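Side-chain contacts in ATP-dependent RNA helicase HrpB (Escherichia coli, PDB 6EUD), which hydrolyses ATP to ADP and phosphate as a DExH-box NTPase of the DEAH/RHA helicase group, and is classed as an RNA helicase: residues G497-A500 / D501-A504; A392-L395 / L396-L399; Y513-A516 / N517-A521; D560-V563 / Q564-Q568. One frame throughout, in Å; residues are numbered along the deposited sequence.

Contact 1 (G497-A500 / D501-A504); sequences GAFA and DRIA. With EDO (1,2-ethanediol), chain C.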
ATOM      1  N   GLY A 497       2.905 -19.621 -13.678  1.00 38.58           N
ATOM      2  CA  GLY A 497       3.145 -19.724 -12.252  1.00 37.57           C
ATOM      3  C   GLY A 497       3.250 -18.370 -11.567  1.00 40.96           C
ATOM      4  O   GLY A 497       2.571 -18.113 -10.569  1.00 45.30           O
ATOM      5  N   ALA A 498       4.076 -17.489 -12.128  1.00 33.51           N
ATOM      6  CA  ALA A 498       4.389 -16.224 -11.486  1.00 32.91           C
ATOM      7  C   ALA A 498       3.400 -15.100 -11.819  1.00 32.05           C
ATOM      8  O   ALA A 498       3.392 -14.072 -11.152  1.00 32.70           O
ATOM      9  CB  ALA A 498       5.801 -15.798 -11.856  1.00 25.57           C
ATOM     10  N   PHE A 499       2.579 -15.285 -12.847  1.00 29.79           N
ATOM     11  CA  PHE A 499       1.611 -14.263 -13.232  1.00 29.67           C
ATOM     12  C   PHE A 499       0.222 -14.838 -13.465  1.00 36.06           C
ATOM     13  O   PHE A 499      -0.492 -14.386 -14.357  1.00 39.03           O
ATOM     14  CB  PHE A 499       2.083 -13.544 -14.489  1.00 29.80           C
ATOM     15  CG  PHE A 499       3.432 -12.902 -14.344  1.00 32.61           C
ATOM     16  CD1 PHE A 499       4.590 -13.608 -14.638  1.00 31.66           C
ATOM     17  CD2 PHE A 499       3.547 -11.599 -13.889  1.00 31.51           C
ATOM     18  CE1 PHE A 499       5.827 -13.010 -14.498  1.00 29.75           C
ATOM     19  CE2 PHE A 499       4.789 -10.993 -13.741  1.00 28.06           C
ATOM     20  CZ  PHE A 499       5.925 -11.693 -14.050  1.00 28.74           C
ATOM     21  N   ALA A 500      -0.161 -15.835 -12.669  1.00 37.85           N
ATOM     22  CA  ALA A 500      -1.463 -16.498 -12.822  1.00 35.15           C
ATOM     23  C   ALA A 500      -2.651 -15.522 -12.757  1.00 35.05           C
ATOM     24  O   ALA A 500      -3.629 -15.675 -13.482  1.00 38.29           O
ATOM     25  CB  ALA A 500      -1.617 -17.567 -11.772  1.00 31.60           C
ATOM     26  N   ASP A 501      -2.558 -14.529 -11.877  1.00 34.89           N
ATOM     27  CA  ASP A 501      -3.586 -13.505 -11.727  1.00 34.87           C
ATOM     28  C   ASP A 501      -3.657 -12.575 -12.941  1.00 40.28           C
ATOM     29  O   ASP A 501      -4.577 -11.754 -13.046  1.00 41.09           O
ATOM     30  CB  ASP A 501      -3.318 -12.676 -10.471  1.00 31.45           C
ATOM     31  CG  ASP A 501      -1.903 -12.116 -10.442  1.00 30.82           C
ATOM     32  OD1 ASP A 501      -0.993 -12.792 -10.951  1.00 37.96           O
ATOM     33  OD2 ASP A 501      -1.677 -11.012  -9.915  1.00 30.53           O
ATOM     34  N   ARG A 502      -2.676 -12.680 -13.842  1.00 38.50           N
ATOM     35  CA  ARG A 502      -2.664 -11.810 -15.014  1.00 36.84           C
ATOM     36  C   ARG A 502      -2.886 -12.583 -16.304  1.00 35.70           C
ATOM     37  O   ARG A 502      -2.636 -12.064 -17.383  1.00 41.25           O
ATOM     38  CB  ARG A 502      -1.361 -11.027 -15.081  1.00 34.21           C
ATOM     39  CG  ARG A 502      -1.164 -10.177 -13.861  1.00 31.54           C
ATOM     40  CD  ARG A 502       0.120  -9.398 -13.919  1.00 32.22           C
ATOM     41  NE  ARG A 502       0.312  -8.652 -12.682  1.00 34.42           N
ATOM     42  CZ  ARG A 502       1.428  -8.006 -12.382  1.00 37.59           C
ATOM     43  NH1 ARG A 502       2.461  -8.027 -13.222  1.00 41.19           N
ATOM     44  NH2 ARG A 502       1.516  -7.347 -11.242  1.00 34.12           N
ATOM     45  N   ILE A 503      -3.345 -13.824 -16.182  1.00 38.58           N
ATOM     46  CA  ILE A 503      -3.924 -14.553 -17.306  1.00 43.70           C
ATOM     47  C   ILE A 503      -5.142 -13.799 -17.831  1.00 53.94           C
ATOM     48  O   ILE A 503      -6.015 -13.409 -17.057  1.00 58.06           O
ATOM     49  CB  ILE A 503      -4.340 -15.950 -16.892  1.00 39.86           C
ATOM     50  CG1 ILE A 503      -3.092 -16.792 -16.605  1.00 39.41           C
ATOM     51  CG2 ILE A 503      -5.234 -16.566 -17.957  1.00 35.59           C
ATOM     52  CD1 ILE A 503      -3.380 -18.149 -15.987  1.00 36.92           C
ATOM     53  N   ALA A 504      -5.200 -13.577 -19.138  1.00 57.27           N
ATOM     54  CA  ALA A 504      -6.249 -12.731 -19.704  1.00 58.79           C
ATOM     55  C   ALA A 504      -7.137 -13.464 -20.704  1.00 61.98           C
ATOM     56  O   ALA A 504      -6.651 -14.185 -21.580  1.00 64.71           O
ATOM     57  CB  ALA A 504      -5.634 -11.537 -20.351  1.00 58.23           C
TER
HETATM   58  C1  EDO C 902      -3.246 -12.183  -6.459  1.00 56.79           C
HETATM   59  O1  EDO C 902      -2.533 -11.441  -5.503  1.00 52.09           O
HETATM   60  C2  EDO C 902      -4.263 -11.284  -7.180  1.00 60.52           C
HETATM   61  O2  EDO C 902      -3.619 -10.211  -7.895  1.00 59.61           O
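R502 runs its side chain back past the ring of F499, in the turn that carries the chain from helix 491-498 into strand 503-506. At the root, R502 CB lies 3.5 Å from F499 O. CG leaves beside the backbone N (chi1 -59°), and the chain then stretches out straight as far as NE. CD comes within 4.1 Å of F499 CD2. At the tip, NH1 stands at the edge of the ring and in its plane, 3.8 Å from both F499 CD2 and CE2; the guanidinium is inclined 45° to the ring, so this is an edge contact rather than a cation-pi stack. NH1 also makes a weak hydrogen bond to P538 O, and NH2 another to G306 O. Beneath the side chains the backbone folds tightly: R502 N donates to F499 O at 2.8 Å, and I503 N reaches A500 O over 3.3 Å, each donor standing above the carbonyl plane. I503 CG1 rests 3.4 Å from A500 O. The D501 carboxylate reaches its own partners: OD2 accepts from O2 of a bound 1,2-ethanediol at 2.9 Å and forms a salt bridge with R422 of helix 421-429. R422 also brings a like charge close to the R502 guanidinium; the D501 carboxylate probably offsets part of that charge, while the two carbonyl oxygens give NH1 and NH2 weak hydrogen bonds.

Contact 2 (A392-L395 / L396-L399); sequences AKRL and LQML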
ATOM      1  N   ALA A 392       1.028  -8.095  -0.133  1.00 32.96           N
ATOM      2  CA  ALA A 392       2.327  -8.757  -0.319  1.00 36.56           C
ATOM      3  C   ALA A 392       2.328 -10.225   0.159  1.00 37.95           C
ATOM      4  O   ALA A 392       2.750 -11.129  -0.573  1.00 35.97           O
ATOM      5  CB  ALA A 392       3.423  -7.973   0.388  1.00 38.91           C
ATOM      6  N   LYS A 393       1.856 -10.459   1.381  1.00 40.91           N
ATOM      7  CA  LYS A 393       1.750 -11.816   1.913  1.00 43.10           C
ATOM      8  C   LYS A 393       0.950 -12.716   0.963  1.00 45.64           C
ATOM      9  O   LYS A 393       1.403 -13.808   0.607  1.00 46.46           O
ATOM     10  CB  LYS A 393       1.109 -11.793   3.294  1.00 44.49           C
ATOM     11  CG  LYS A 393       0.995 -13.146   3.973  1.00 50.76           C
ATOM     12  CD  LYS A 393       0.243 -12.981   5.296  1.00 61.81           C
ATOM     13  CE  LYS A 393       0.145 -14.274   6.104  1.00 73.84           C
ATOM     14  NZ  LYS A 393       1.433 -14.672   6.756  1.00 80.91           N
ATOM     15  N   ARG A 394      -0.212 -12.234   0.518  1.00 42.27           N
ATOM     16  CA  ARG A 394      -1.044 -13.017  -0.390  1.00 44.59           C
ATOM     17  C   ARG A 394      -0.313 -13.345  -1.674  1.00 42.39           C
ATOM     18  O   ARG A 394      -0.361 -14.484  -2.121  1.00 46.21           O
ATOM     19  CB  ARG A 394      -2.360 -12.300  -0.699  1.00 48.63           C
ATOM     20  CG  ARG A 394      -3.337 -12.376   0.458  1.00 57.24           C
ATOM     21  CD  ARG A 394      -4.729 -11.909   0.079  1.00 66.91           C
ATOM     22  NE  ARG A 394      -4.719 -10.513  -0.333  1.00 74.50           N
ATOM     23  CZ  ARG A 394      -4.879  -9.486   0.493  1.00 74.84           C
ATOM     24  NH1 ARG A 394      -5.075  -9.705   1.789  1.00 83.45           N
ATOM     25  NH2 ARG A 394      -4.847  -8.246   0.021  1.00 67.53           N
ATOM     26  N   LEU A 395       0.384 -12.374  -2.257  1.00 37.89           N
ATOM     27  CA  LEU A 395       1.153 -12.641  -3.471  1.00 35.18           C
ATOM     28  C   LEU A 395       2.246 -13.697  -3.254  1.00 38.59           C
ATOM     29  O   LEU A 395       2.429 -14.582  -4.091  1.00 40.56           O
ATOM     30  CB  LEU A 395       1.790 -11.353  -4.010  1.00 32.81           C
ATOM     31  CG  LEU A 395       2.801 -11.538  -5.161  1.00 33.14           C
ATOM     32  CD1 LEU A 395       2.195 -12.288  -6.368  1.00 26.40           C
ATOM     33  CD2 LEU A 395       3.345 -10.190  -5.617  1.00 30.12           C
ATOM     34  N   LEU A 396       2.975 -13.593  -2.142  1.00 37.23           N
ATOM     35  CA  LEU A 396       4.044 -14.539  -1.844  1.00 36.81           C
ATOM     36  C   LEU A 396       3.467 -15.942  -1.679  1.00 41.56           C
ATOM     37  O   LEU A 396       4.098 -16.937  -2.077  1.00 37.62           O
ATOM     38  CB  LEU A 396       4.826 -14.106  -0.590  1.00 35.35           C
ATOM     39  CG  LEU A 396       5.687 -12.841  -0.748  1.00 37.54           C
ATOM     40  CD1 LEU A 396       6.575 -12.610   0.456  1.00 38.17           C
ATOM     41  CD2 LEU A 396       6.559 -12.913  -1.994  1.00 29.04           C
ATOM     42  N   GLN A 397       2.259 -16.019  -1.117  1.00 42.85           N
ATOM     43  CA  GLN A 397       1.539 -17.290  -1.039  1.00 42.94           C
ATOM     44  C   GLN A 397       1.266 -17.848  -2.434  1.00 39.80           C
ATOM     45  O   GLN A 397       1.570 -19.005  -2.710  1.00 42.67           O
ATOM     46  CB  GLN A 397       0.237 -17.118  -0.259  1.00 45.76           C
ATOM     47  CG  GLN A 397       0.437 -17.191   1.240  1.00 54.89           C
ATOM     48  CD  GLN A 397      -0.646 -16.480   2.038  1.00 63.24           C
ATOM     49  OE1 GLN A 397      -1.585 -15.910   1.479  1.00 67.41           O
ATOM     50  NE2 GLN A 397      -0.495 -16.485   3.360  1.00 66.18           N
ATOM     51  N   MET A 398       0.713 -17.015  -3.315  1.00 35.05           N
ATOM     52  CA  MET A 398       0.457 -17.413  -4.695  1.00 35.69           C
ATOM     53  C   MET A 398       1.724 -17.980  -5.355  1.00 37.24           C
ATOM     54  O   MET A 398       1.657 -18.941  -6.122  1.00 41.00           O
ATOM     55  CB  MET A 398      -0.083 -16.226  -5.518  1.00 34.67           C
ATOM     56  CG  MET A 398      -0.616 -16.613  -6.917  1.00 33.77           C
ATOM     57  SD  MET A 398      -0.855 -15.254  -8.086  1.00 49.12           S
ATOM     58  CE  MET A 398       0.777 -15.098  -8.798  1.00 52.65           C
ATOM     59  N   LEU A 399       2.870 -17.377  -5.049  1.00 34.12           N
ATOM     60  CA  LEU A 399       4.138 -17.750  -5.670  1.00 31.90           C
ATOM     61  C   LEU A 399       4.785 -18.967  -5.018  1.00 36.81           C
ATOM     62  O   LEU A 399       5.812 -19.452  -5.483  1.00 37.49           O
ATOM     63  CB  LEU A 399       5.104 -16.554  -5.631  1.00 32.39           C
ATOM     64  CG  LEU A 399       4.630 -15.314  -6.418  1.00 32.95           C
ATOM     65  CD1 LEU A 399       5.565 -14.144  -6.188  1.00 31.55           C
ATOM     66  CD2 LEU A 399       4.460 -15.625  -7.936  1.00 26.69           C
TER
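K393 O accepts the backbone N of Q397 at 2.9 Å, one of four successive i to i+4 bonds of an alpha helix, the last turns of helix 386-398. The same oxygen has the Q397 side chain folded over it, with CG 3.6 Å away. Q397 then extends back along the helix surface, and its amide lies over the K393 methylenes, with OE1 turned to the R394 backbone, 3.5 Å from its CA. NE2 lies 3.6 Å from K393 CE, a van der Waals contact of the amide with the methylene chain. K393 is extended to CE and bends only at its end (chi4 74°), where NZ makes a salt bridge with E405. A different face of the helix is apolar. L395 CG points anti to its own nitrogen (chi1 171°), and the turn at chi2 brings CD1 to M398 and L399. This face turns to helix 421-429, L395 and L399 touching R422, while L396 packs against L364 and M365 of helix 361-370. L399 N closes the series on L395 O with a more bent N-H...O angle of 143°. L395 CD1 touches L399 CD1 at 3.9 Å and M398 CE at 4.0 Å.

Contact 3 (Y513-A516 / N517-A521); sequences YQLA and NGMGA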
ATOM      1  N   TYR A 513     -10.161  -7.496 -22.555  1.00 56.42           N
ATOM      2  CA  TYR A 513      -9.807  -8.674 -21.787  1.00 53.91           C
ATOM      3  C   TYR A 513     -10.191  -8.524 -20.321  1.00 51.21           C
ATOM      4  O   TYR A 513     -10.221  -7.419 -19.778  1.00 50.96           O
ATOM      5  CB  TYR A 513      -8.300  -8.949 -21.913  1.00 53.98           C
ATOM      6  CG  TYR A 513      -7.887  -9.419 -23.294  1.00 51.02           C
ATOM      7  CD1 TYR A 513      -7.948 -10.770 -23.623  1.00 51.33           C
ATOM      8  CD2 TYR A 513      -7.436  -8.517 -24.267  1.00 44.51           C
ATOM      9  CE1 TYR A 513      -7.585 -11.220 -24.873  1.00 52.83           C
ATOM     10  CE2 TYR A 513      -7.068  -8.965 -25.529  1.00 47.46           C
ATOM     11  CZ  TYR A 513      -7.148 -10.318 -25.822  1.00 50.15           C
ATOM     12  OH  TYR A 513      -6.791 -10.795 -27.058  1.00 51.34           O
ATOM     13  N   GLN A 514     -10.480  -9.644 -19.675  1.00 51.06           N
ATOM     14  CA  GLN A 514     -10.549  -9.658 -18.219  1.00 50.03           C
ATOM     15  C   GLN A 514      -9.420 -10.522 -17.657  1.00 47.35           C
ATOM     16  O   GLN A 514      -9.150 -11.632 -18.166  1.00 46.15           O
ATOM     17  CB  GLN A 514     -11.907 -10.168 -17.737  1.00 51.73           C
ATOM     18  CG  GLN A 514     -12.051 -10.141 -16.228  1.00 53.59           C
ATOM     19  CD  GLN A 514     -13.422 -10.578 -15.748  1.00 55.22           C
ATOM     20  OE1 GLN A 514     -13.989 -11.571 -16.227  1.00 55.86           O
ATOM     21  NE2 GLN A 514     -13.974  -9.825 -14.796  1.00 54.43           N
ATOM     22  N   LEU A 515      -8.748 -10.026 -16.621  1.00 45.67           N
ATOM     23  CA  LEU A 515      -7.677 -10.810 -15.997  1.00 46.13           C
ATOM     24  C   LEU A 515      -8.251 -11.770 -14.951  1.00 46.94           C
ATOM     25  O   LEU A 515      -9.377 -11.579 -14.476  1.00 50.93           O
ATOM     26  CB  LEU A 515      -6.625  -9.900 -15.362  1.00 46.14           C
ATOM     27  CG  LEU A 515      -5.942  -8.867 -16.268  1.00 44.30           C
ATOM     28  CD1 LEU A 515      -4.824  -8.189 -15.520  1.00 43.51           C
ATOM     29  CD2 LEU A 515      -5.414  -9.491 -17.547  1.00 44.95           C
ATOM     30  N   ALA A 516      -7.481 -12.796 -14.596  1.00 43.31           N
ATOM     31  CA  ALA A 516      -7.917 -13.779 -13.605  1.00 44.03           C
ATOM     32  C   ALA A 516      -8.257 -13.135 -12.252  1.00 45.16           C
ATOM     33  O   ALA A 516      -9.036 -13.685 -11.474  1.00 48.34           O
ATOM     34  CB  ALA A 516      -6.851 -14.867 -13.416  1.00 41.86           C
ATOM     35  N   ASN A 517      -7.680 -11.973 -11.971  1.00 45.30           N
ATOM     36  CA  ASN A 517      -7.924 -11.326 -10.692  1.00 51.22           C
ATOM     37  C   ASN A 517      -9.176 -10.449 -10.794  1.00 57.06           C
ATOM     38  O   ASN A 517      -9.536  -9.731  -9.861  1.00 56.72           O
ATOM     39  CB  ASN A 517      -6.699 -10.517 -10.259  1.00 45.40           C
ATOM     40  CG  ASN A 517      -6.435  -9.335 -11.159  1.00 46.52           C
ATOM     41  OD1 ASN A 517      -7.104  -9.153 -12.178  1.00 49.05           O
ATOM     42  ND2 ASN A 517      -5.439  -8.528 -10.799  1.00 42.98           N
ATOM     43  N   GLY A 518      -9.817 -10.513 -11.960  1.00 60.90           N
ATOM     44  CA  GLY A 518     -11.125  -9.928 -12.161  1.00 57.88           C
ATOM     45  C   GLY A 518     -11.112  -8.575 -12.828  1.00 56.19           C
ATOM     46  O   GLY A 518     -12.161  -8.080 -13.235  1.00 60.81           O
ATOM     47  N   MET A 519      -9.939  -7.966 -12.943  1.00 48.90           N
ATOM     48  CA  MET A 519      -9.871  -6.617 -13.490  1.00 46.82           C
ATOM     49  C   MET A 519      -9.889  -6.621 -15.019  1.00 49.06           C
ATOM     50  O   MET A 519      -9.712  -7.664 -15.660  1.00 48.70           O
ATOM     51  CB  MET A 519      -8.614  -5.922 -13.013  1.00 48.04           C
ATOM     52  CG  MET A 519      -7.397  -6.429 -13.768  1.00 51.59           C
ATOM     53  SD  MET A 519      -5.867  -5.575 -13.395  1.00 61.47           S
ATOM     54  CE  MET A 519      -6.331  -3.851 -13.641  1.00 39.97           C
ATOM     55  N   GLY A 520     -10.067  -5.436 -15.592  1.00 52.37           N
ATOM     56  CA  GLY A 520     -10.115  -5.274 -17.034  1.00 52.03           C
ATOM     57  C   GLY A 520      -8.784  -4.881 -17.642  1.00 53.64           C
ATOM     58  O   GLY A 520      -8.069  -4.013 -17.130  1.00 49.46           O
ATOM     59  N   ALA A 521      -8.455  -5.530 -18.750  1.00 57.71           N
ATOM     60  CA  ALA A 521      -7.201  -5.277 -19.446  1.00 59.49           C
ATOM     61  C   ALA A 521      -7.485  -4.979 -20.905  1.00 59.50           C
ATOM     62  O   ALA A 521      -8.271  -5.681 -21.556  1.00 57.83           O
ATOM     63  CB  ALA A 521      -6.254  -6.470 -19.314  1.00 61.01           C
TER
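L515 and M519 lie side by side and point the same way, flanking the turn of a beta hairpin. L515 CD1 rests 3.5 Å from M519 SD, while its other methyl, CD2, meets A521 CB at 3.6 Å; the branched end of L515 thus bridges two residues of the returning strand. M519 reaches it with CG set between the backbone N and the carbonyl carbon (chi1 76°). Y513 starts on the same face, its CB 4.1 Å from A521 CB, but its ring leads outward, with A521 O near the plane at its edge, and its hydroxyl hydrogen-bonds H532 O. Q514 extends outward from the other face of the hairpin, and NE2 donates to G518 O at 3.0 Å from above the carbonyl plane, tying the side chain to the turn; OE1 is taken by R507. The backbones pair antiparallel. A521 N meets Y513 O in an almost straight bond (N-H...O 179°), and L515 N donates to M519 O at 2.7 Å. A type I turn from L515 to G518 is closed by G518 N on L515 O at 2.8 Å, with G518 at positive phi (99°), as suits glycine. N517 OD1 reinforces it with an Asx turn, accepting from M519 N at 3.2 Å. Within the six-stranded mixed sheet, strand 512-515 lies between 503-506 and 520-522, and the latter pairs in parallel with 548-552. L515 packs on A504 and L540, and A521 on I551.

Contact 4 (D560-V563 / Q564-Q568); sequences DELV and QRCPQ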
ATOM      1  N   ASP A 560      -6.045 -24.656 -23.444  1.00 64.71           N
ATOM      2  CA  ASP A 560      -6.223 -26.087 -23.225  1.00 71.43           C
ATOM      3  C   ASP A 560      -4.901 -26.756 -22.852  1.00 71.70           C
ATOM      4  O   ASP A 560      -4.858 -27.617 -21.968  1.00 71.15           O
ATOM      5  CB  ASP A 560      -6.827 -26.740 -24.469  1.00 80.31           C
ATOM      6  CG  ASP A 560      -8.217 -26.217 -24.780  1.00 85.56           C
ATOM      7  OD1 ASP A 560      -9.162 -26.541 -24.022  1.00 87.92           O
ATOM      8  OD2 ASP A 560      -8.360 -25.468 -25.771  1.00 85.89           O
ATOM      9  N   GLU A 561      -3.830 -26.350 -23.525  1.00 69.87           N
ATOM     10  CA  GLU A 561      -2.497 -26.809 -23.186  1.00 67.20           C
ATOM     11  C   GLU A 561      -2.103 -26.355 -21.803  1.00 60.26           C
ATOM     12  O   GLU A 561      -1.553 -27.124 -21.022  1.00 58.59           O
ATOM     13  CB  GLU A 561      -1.484 -26.278 -24.177  1.00 70.40           C
ATOM     14  CG  GLU A 561      -1.991 -26.245 -25.557  1.00 76.56           C
ATOM     15  CD  GLU A 561      -0.903 -26.478 -26.556  1.00 83.72           C
ATOM     16  OE1 GLU A 561       0.260 -26.136 -26.255  1.00 85.89           O
ATOM     17  OE2 GLU A 561      -1.218 -26.988 -27.648  1.00 85.20           O
ATOM     18  N   LEU A 562      -2.368 -25.087 -21.516  1.00 58.39           N
ATOM     19  CA  LEU A 562      -1.894 -24.472 -20.285  1.00 60.08           C
ATOM     20  C   LEU A 562      -2.541 -25.109 -19.076  1.00 59.94           C
ATOM     21  O   LEU A 562      -1.869 -25.435 -18.099  1.00 63.63           O
ATOM     22  CB  LEU A 562      -2.163 -22.969 -20.295  1.00 64.13           C
ATOM     23  CG  LEU A 562      -1.444 -22.165 -19.212  1.00 64.02           C
ATOM     24  CD1 LEU A 562       0.068 -22.352 -19.316  1.00 64.62           C
ATOM     25  CD2 LEU A 562      -1.824 -20.696 -19.311  1.00 60.94           C
ATOM     26  N   VAL A 563      -3.851 -25.291 -19.152  1.00 59.04           N
ATOM     27  CA  VAL A 563      -4.608 -25.896 -18.065  1.00 57.23           C
ATOM     28  C   VAL A 563      -4.196 -27.355 -17.893  1.00 57.81           C
ATOM     29  O   VAL A 563      -4.163 -27.890 -16.783  1.00 56.96           O
ATOM     30  CB  VAL A 563      -6.124 -25.801 -18.332  1.00 54.72           C
ATOM     31  CG1 VAL A 563      -6.892 -26.659 -17.351  1.00 53.27           C
ATOM     32  CG2 VAL A 563      -6.570 -24.353 -18.290  1.00 45.15           C
ATOM     33  N   GLN A 564      -3.868 -27.994 -19.005  1.00 59.01           N
ATOM     34  CA  GLN A 564      -3.382 -29.355 -18.956  1.00 65.33           C
ATOM     35  C   GLN A 564      -1.978 -29.387 -18.357  1.00 66.65           C
ATOM     36  O   GLN A 564      -1.671 -30.240 -17.526  1.00 68.72           O
ATOM     37  CB  GLN A 564      -3.400 -29.981 -20.352  1.00 69.98           C
ATOM     38  CG  GLN A 564      -4.536 -30.970 -20.571  1.00 75.32           C
ATOM     39  CD  GLN A 564      -4.362 -32.241 -19.754  1.00 77.85           C
ATOM     40  OE1 GLN A 564      -3.429 -33.013 -19.983  1.00 82.95           O
ATOM     41  NE2 GLN A 564      -5.253 -32.457 -18.788  1.00 71.49           N
ATOM     42  N   ARG A 565      -1.139 -28.442 -18.773  1.00 65.41           N
ATOM     43  CA  ARG A 565       0.229 -28.336 -18.278  1.00 64.38           C
ATOM     44  C   ARG A 565       0.262 -27.890 -16.816  1.00 61.42           C
ATOM     45  O   ARG A 565       1.136 -28.305 -16.049  1.00 60.59           O
ATOM     46  CB  ARG A 565       1.027 -27.366 -19.158  1.00 69.15           C
ATOM     47  CG  ARG A 565       2.436 -27.063 -18.678  1.00 74.38           C
ATOM     48  CD  ARG A 565       3.236 -28.336 -18.453  1.00 80.94           C
ATOM     49  NE  ARG A 565       4.668 -28.083 -18.295  1.00 84.21           N
ATOM     50  CZ  ARG A 565       5.233 -27.613 -17.184  1.00 81.80           C
ATOM     51  NH1 ARG A 565       4.487 -27.315 -16.128  1.00 74.49           N
ATOM     52  NH2 ARG A 565       6.549 -27.426 -17.138  1.00 84.76           N
ATOM     53  N   CYS A 566      -0.708 -27.058 -16.438  1.00 58.15           N
ATOM     54  CA  CYS A 566      -0.754 -26.447 -15.112  1.00 55.48           C
ATOM     55  C   CYS A 566      -2.151 -26.566 -14.512  1.00 60.35           C
ATOM     56  O   CYS A 566      -2.884 -25.570 -14.422  1.00 58.55           O
ATOM     57  CB  CYS A 566      -0.345 -24.968 -15.176  1.00 53.47           C
ATOM     58  SG  CYS A 566       1.159 -24.575 -16.136  1.00 61.13           S
ATOM     59  N   PRO A 567      -2.520 -27.788 -14.090  1.00 64.90           N
ATOM     60  CA  PRO A 567      -3.869 -28.103 -13.603  1.00 63.14           C
ATOM     61  C   PRO A 567      -4.283 -27.277 -12.396  1.00 63.10           C
ATOM     62  O   PRO A 567      -5.475 -27.074 -12.183  1.00 65.92           O
ATOM     63  CB  PRO A 567      -3.776 -29.592 -13.235  1.00 65.60           C
ATOM     64  CG  PRO A 567      -2.305 -29.857 -13.014  1.00 66.01           C
ATOM     65  CD  PRO A 567      -1.614 -28.954 -14.004  1.00 67.34           C
ATOM     66  N   GLN A 568      -3.310 -26.802 -11.627  1.00 63.55           N
ATOM     67  CA  GLN A 568      -3.589 -26.065 -10.402  1.00 61.19           C
ATOM     68  C   GLN A 568      -4.204 -24.695 -10.696  1.00 60.66           C
ATOM     69  O   GLN A 568      -4.785 -24.079  -9.811  1.00 65.54           O
ATOM     70  CB  GLN A 568      -2.312 -25.905  -9.571  1.00 65.79           C
ATOM     71  CG  GLN A 568      -1.216 -25.035 -10.237  1.00 94.17           C
ATOM     72  CD  GLN A 568      -0.394 -25.767 -11.304  1.00 86.26           C
ATOM     73  OE1 GLN A 568      -0.630 -26.938 -11.591  1.00 85.43           O
ATOM     74  NE2 GLN A 568       0.577 -25.070 -11.888  1.00 80.45           N
TER
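L562 and C566, one turn apart at the end of helix 559-565, form the buried side of this contact. L562 CG leaves anti to the backbone N (chi1 -167°), and CD1 then comes to 4.0 Å from C566 SG. The sulfur also lies 3.7 Å from L562 O, whose principal partner is C566 N at 2.6 Å. That bond is bent, 135° at the hydrogen, as the backbone starts to leave the helix. Both side chains face helix 491-498, L562 on A496 and C566 on P493 and A496, so the tight part of the contact is also the part that joins the two helices.

The remaining side is looser. D560, E561, Q564 and R565 are exposed, the last three touching a neighbouring molecule in the crystal, and their polar ends make no contact with one another. Q564 touches the preceding turn mainly at its root, CB lying 3.2 Å from D560 O; beyond CG the chain bends and leads away. R565 likewise rests on E561 O through CB, while its guanidinium makes a long, weak ion pair with E435, and the side chain also touches P493. V563 stands between the two sides, touching V570 beyond the turn.

At the exit, C566 leaves helical angles (psi 73°) and P567 follows. Lacking an N-H, proline cannot continue the bonding pattern at V563 O; instead P567 CA approaches that oxygen at 3.2 Å in a CA-H...O contact. A short 3-10 segment begins there. The arrangement is a helix C-terminus followed by proline, consistent with the helix stopping there, with an amphipathic last turn.

In the fold
Contacts 1 and 3 build the same sheet: strands 503-506 and 512-515 are neighbours, I503 O probably bonding A516 N, and D501 O probably bonding N517 N. Contact 2 meets contact 1 by packing, L399 CD2 against A498 CA and the methyl M398 CE beside D501 OD1. R422 of helix 421-429 serves both. Contact 4 lies about 13 Å from contact 1, centre to centre, and does not touch it, though its buried face packs on helix 491-498, which leads into contact 1. Contact 1 is the most buried, contact 4 the most exposed. Buried arginine and carbonyls mark contact 1, strand pairing contact 3, and helical turns with one apolar face contacts 2 and 4.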